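Local coordinates for protein putative Nitroreductase (Desulfovibrio desulfuricans subsp. desulfuricans str. G20, PDB 3E39) that binds flavin mononucleotide and is probably an FMN-dependent oxidoreductase of the nitroreductase family, at residues 119-124 against 145-150. Residues are numbered along the deposited sequence; the frame is centred on the assembly and turned at random.
Sequences AVWLGE and FEAAIA. With FMN (flavin mononucleotide), chain E.
Val120 pairs with Ala150 and Leu122 with Ala148 in two antiparallel hydrogen-bonded pairs, and the non-hydrogen-bonded pair Trp121-Ile149 lies between them; the directions of the two short strand segments are 157° apart. Each hydrogen-bonded pair is closed by two bonds, among them Val120 N to Ala150 O at 2.9 Å and Leu122 N to Ala148 O at 2.7 Å. Ahead of this ladder Glu146 and Ala147 both face Val84 of strand 80-87, a classic beta bulge.

Side chains alternate between the two faces. On one, the single methyl of Ala150 fits between Val120 CG1 and Leu122 CD1, 4.0 Å from the latter, and Ala148 lies against Leu122 CB; Ile74 of helix 72-77 packs on this layer. Val120 CG2 comes near FMN N1, and Leu122 CD2 lies 3.5 Å from FMN N3.

On the opposite face Ile149 packs against helix 94-114. Trp121 has CG anti to its backbone N (chi1 -178°), which lays the indole over the dimethylbenzene end of the flavin, with FMN C8M 3.5 Å above the ring plane. Ala147 CB approaches the indole obliquely, while a water in plane at the ring edge accepts from Trp121 NE1 at 2.9 Å and donates to Glu146 O. That carbonyl also receives Gln99 NE2 of the second subunit.

Past the strand end, Glu124 N donates fairly straight to FMN O4 (3.2 Å); the bond from Gly123 N is more bent (140°). Lacking a side chain, Gly123 lets its backbone lie against the isoalloxazine. This arrangement is consistent with the dimer-interface FMN site of the nitroreductase fold.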
ATOM      1  N   ALA A 119      11.478  -0.103 -10.749  1.00 10.23           N
ATOM      2  CA  ALA A 119      11.633   0.528  -9.429  1.00 10.64           C
ATOM      3  C   ALA A 119      11.787  -0.476  -8.315  1.00 10.92           C
ATOM      4  O   ALA A 119      11.383  -1.633  -8.442  1.00  9.09           O
ATOM      5  CB  ALA A 119      10.443   1.460  -9.119  1.00  9.92           C
ATOM      6  N   VAL A 120      12.368  -0.007  -7.214  1.00  9.49           N
ATOM      7  CA  VAL A 120      12.497  -0.805  -6.010  1.00 10.10           C
ATOM      8  C   VAL A 120      12.282   0.047  -4.735  1.00  8.54           C
ATOM      9  O   VAL A 120      12.782   1.191  -4.611  1.00  7.19           O
ATOM     10  CB  VAL A 120      13.840  -1.606  -5.948  1.00 11.46           C
ATOM     11  CG1 VAL A 120      15.080  -0.654  -6.040  1.00  9.49           C
ATOM     12  CG2 VAL A 120      13.881  -2.477  -4.687  1.00  9.15           C
ATOM     13  N   TRP A 121      11.488  -0.525  -3.829  1.00  7.78           N
ATOM     14  CA  TRP A 121      11.183   0.038  -2.520  1.00  8.38           C
ATOM     15  C   TRP A 121      12.412  -0.205  -1.673  1.00  9.34           C
ATOM     16  O   TRP A 121      12.806  -1.340  -1.495  1.00  9.15           O
ATOM     17  CB  TRP A 121      10.020  -0.748  -1.934  1.00  9.13           C
ATOM     18  CG  TRP A 121       9.487  -0.323  -0.606  1.00  8.78           C
ATOM     19  CD1 TRP A 121      10.164   0.206   0.456  1.00 11.21           C
ATOM     20  CD2 TRP A 121       8.142  -0.498  -0.180  1.00  7.16           C
ATOM     21  NE1 TRP A 121       9.307   0.398   1.515  1.00  7.04           N
ATOM     22  CE2 TRP A 121       8.052  -0.018   1.142  1.00  5.60           C
ATOM     23  CE3 TRP A 121       6.995  -1.013  -0.794  1.00 10.80           C
ATOM     24  CZ2 TRP A 121       6.854  -0.032   1.866  1.00  8.70           C
ATOM     25  CZ3 TRP A 121       5.798  -1.016  -0.068  1.00  9.75           C
ATOM     26  CH2 TRP A 121       5.742  -0.533   1.234  1.00 10.22           C
ATOM     27  N   LEU A 122      13.033   0.849  -1.161  1.00  6.73           N
ATOM     28  CA  LEU A 122      14.195   0.700  -0.300  1.00  9.32           C
ATOM     29  C   LEU A 122      13.806   1.103   1.118  1.00  8.19           C
ATOM     30  O   LEU A 122      13.392   2.235   1.339  1.00  8.51           O
ATOM     31  CB  LEU A 122      15.359   1.556  -0.790  1.00  9.94           C
ATOM     32  CG  LEU A 122      15.953   1.205  -2.151  1.00 13.09           C
ATOM     33  CD1 LEU A 122      17.080   2.188  -2.521  1.00 15.42           C
ATOM     34  CD2 LEU A 122      16.462  -0.196  -2.177  1.00 10.73           C
ATOM     35  N   GLY A 123      13.889   0.151   2.052  1.00  9.04           N
ATOM     36  CA  GLY A 123      13.552   0.372   3.466  1.00  9.16           C
ATOM     37  C   GLY A 123      14.713   0.219   4.438  1.00  8.85           C
ATOM     38  O   GLY A 123      14.694   0.758   5.523  1.00 10.81           O
ATOM     39  N   GLU A 124      15.744  -0.521   4.069  1.00  9.53           N
ATOM     40  CA  GLU A 124      16.906  -0.602   4.947  1.00 10.14           C
ATOM     41  C   GLU A 124      17.474   0.786   5.212  1.00  7.75           C
ATOM     42  O   GLU A 124      17.990   1.062   6.301  1.00 11.42           O
ATOM     43  CB  GLU A 124      17.944  -1.540   4.324  1.00  8.66           C
ATOM     44  CG  GLU A 124      19.333  -1.494   4.954  1.00  9.65           C
ATOM     45  CD  GLU A 124      20.235  -0.390   4.383  1.00 11.61           C
ATOM     46  OE1 GLU A 124      19.817   0.334   3.454  1.00 14.71           O
ATOM     47  OE2 GLU A 124      21.372  -0.282   4.872  1.00 16.38           O
ATOM     48  N   PHE A 145      10.933   9.261   8.300  1.00  8.84           N
ATOM     49  CA  PHE A 145      11.429   8.769   7.044  1.00  9.80           C
ATOM     50  C   PHE A 145      10.857   7.378   6.847  1.00  8.28           C
ATOM     51  O   PHE A 145      11.169   6.474   7.620  1.00 10.99           O
ATOM     52  CB  PHE A 145      12.966   8.808   7.059  1.00  7.95           C
ATOM     53  CG  PHE A 145      13.634   8.335   5.794  1.00  8.68           C
ATOM     54  CD1 PHE A 145      13.070   8.533   4.532  1.00  6.65           C
ATOM     55  CD2 PHE A 145      14.904   7.751   5.863  1.00 12.17           C
ATOM     56  CE1 PHE A 145      13.716   8.093   3.380  1.00 11.11           C
ATOM     57  CE2 PHE A 145      15.561   7.339   4.705  1.00 10.02           C
ATOM     58  CZ  PHE A 145      14.970   7.517   3.460  1.00 10.37           C
ATOM     59  N   GLU A 146      10.021   7.221   5.814  1.00  5.96           N
ATOM     60  CA  GLU A 146       9.315   5.953   5.571  1.00  7.44           C
ATOM     61  C   GLU A 146       9.940   4.995   4.552  1.00  7.50           C
ATOM     62  O   GLU A 146       9.923   3.779   4.761  1.00  9.04           O
ATOM     63  CB  GLU A 146       7.886   6.255   5.133  1.00  9.57           C
ATOM     64  CG  GLU A 146       7.110   7.052   6.127  1.00 12.16           C
ATOM     65  CD  GLU A 146       6.823   6.257   7.380  1.00 13.33           C
ATOM     66  OE1 GLU A 146       6.121   5.218   7.296  1.00  8.91           O
ATOM     67  OE2 GLU A 146       7.317   6.675   8.437  1.00  9.66           O
ATOM     68  N   ALA A 147      10.460   5.530   3.450  1.00  6.45           N
ATOM     69  CA  ALA A 147      10.999   4.702   2.365  1.00  6.89           C
ATOM     70  C   ALA A 147      11.687   5.546   1.330  1.00  8.77           C
ATOM     71  O   ALA A 147      11.449   6.746   1.273  1.00  7.85           O
ATOM     72  CB  ALA A 147       9.817   3.978   1.661  1.00  8.63           C
ATOM     73  N   ALA A 148      12.529   4.917   0.507  1.00  7.84           N
ATOM     74  CA  ALA A 148      13.087   5.563  -0.682  1.00  9.43           C
ATOM     75  C   ALA A 148      12.705   4.660  -1.847  1.00 10.10           C
ATOM     76  O   ALA A 148      12.805   3.468  -1.724  1.00 13.32           O
ATOM     77  CB  ALA A 148      14.616   5.682  -0.610  1.00  8.27           C
ATOM     78  N   ILE A 149      12.264   5.220  -2.962  1.00  9.53           N
ATOM     79  CA  ILE A 149      11.968   4.438  -4.148  1.00  9.11           C
ATOM     80  C   ILE A 149      13.021   4.833  -5.157  1.00  9.53           C
ATOM     81  O   ILE A 149      13.129   6.025  -5.505  1.00  8.93           O
ATOM     82  CB  ILE A 149      10.608   4.741  -4.783  1.00 10.05           C
ATOM     83  CG1 ILE A 149       9.493   4.570  -3.774  1.00  9.62           C
ATOM     84  CG2 ILE A 149      10.351   3.790  -5.974  1.00 12.40           C
ATOM     85  CD1 ILE A 149       8.141   4.787  -4.360  1.00 14.66           C
ATOM     86  N   ALA A 150      13.814   3.849  -5.576  1.00  9.55           N
ATOM     87  CA  ALA A 150      14.834   4.036  -6.603  1.00  8.27           C
ATOM     88  C   ALA A 150      14.199   3.609  -7.905  1.00  7.39           C
ATOM     89  O   ALA A 150      13.520   2.580  -7.926  1.00  8.08           O
ATOM     90  CB  ALA A 150      16.080   3.156  -6.307  1.00 10.06           C
TER
HETATM   91  N1  FMN E 200      14.791  -4.362  -1.649  1.00  9.68           N
HETATM   92  C2  FMN E 200      16.134  -4.052  -1.577  1.00 12.92           C
HETATM   93  O2  FMN E 200      16.915  -4.413  -2.442  1.00 13.73           O
HETATM   94  N3  FMN E 200      16.616  -3.287  -0.537  1.00 11.94           N
HETATM   95  C4  FMN E 200      15.814  -2.819   0.478  1.00 10.96           C
HETATM   96  O4  FMN E 200      16.264  -1.967   1.264  1.00  9.60           O
HETATM   97  C4A FMN E 200      14.452  -3.134   0.432  1.00 11.43           C
HETATM   98  N5  FMN E 200      13.630  -2.670   1.431  1.00 11.18           N
HETATM   99  C5A FMN E 200      12.260  -2.948   1.397  1.00 11.22           C
HETATM  100  C6  FMN E 200      11.447  -2.489   2.439  1.00 10.98           C
HETATM  101  C7  FMN E 200      10.072  -2.744   2.423  1.00 10.45           C
HETATM  102  C7M FMN E 200       9.238  -2.402   3.629  1.00  8.61           C
HETATM  103  C8  FMN E 200       9.526  -3.490   1.359  1.00  7.94           C
HETATM  104  C8M FMN E 200       8.041  -3.755   1.302  1.00  8.63           C
HETATM  105  C9  FMN E 200      10.354  -3.969   0.340  1.00  9.50           C
HETATM  106  C9A FMN E 200      11.739  -3.701   0.345  1.00 10.14           C
HETATM  107  N10 FMN E 200      12.595  -4.179  -0.685  1.00 10.26           N
HETATM  108  C10 FMN E 200      13.952  -3.892  -0.641  1.00 10.44           C
HETATM  109  C1' FMN E 200      12.085  -5.005  -1.804  1.00 11.16           C
HETATM  110  C2' FMN E 200      11.780  -6.443  -1.375  1.00 12.77           C
HETATM  111  O2' FMN E 200      12.983  -7.179  -1.228  1.00 11.94           O
HETATM  112  C3' FMN E 200      10.892  -7.095  -2.422  1.00 12.58           C
HETATM  113  O3' FMN E 200       9.686  -6.369  -2.503  1.00 10.62           O
HETATM  114  C4' FMN E 200      10.551  -8.547  -2.090  1.00 11.92           C
HETATM  115  O4' FMN E 200      11.733  -9.314  -2.091  1.00 10.29           O
HETATM  116  C5' FMN E 200       9.595  -9.145  -3.094  1.00  7.61           C
HETATM  117  O5' FMN E 200      10.028  -8.893  -4.419  1.00 10.70           O
HETATM  118  P   FMN E 200       9.160  -8.168  -5.552  1.00 11.23           P
HETATM  119  O1P FMN E 200       9.054  -6.705  -5.152  1.00 11.73           O
HETATM  120  O2P FMN E 200       9.868  -8.372  -6.881  1.00  9.74           O
HETATM  121  O3P FMN E 200       7.809  -8.831  -5.517  1.00 12.03           O
HETATM  122  O   HOH W   1      10.331   1.105   4.108  1.00  8.55           O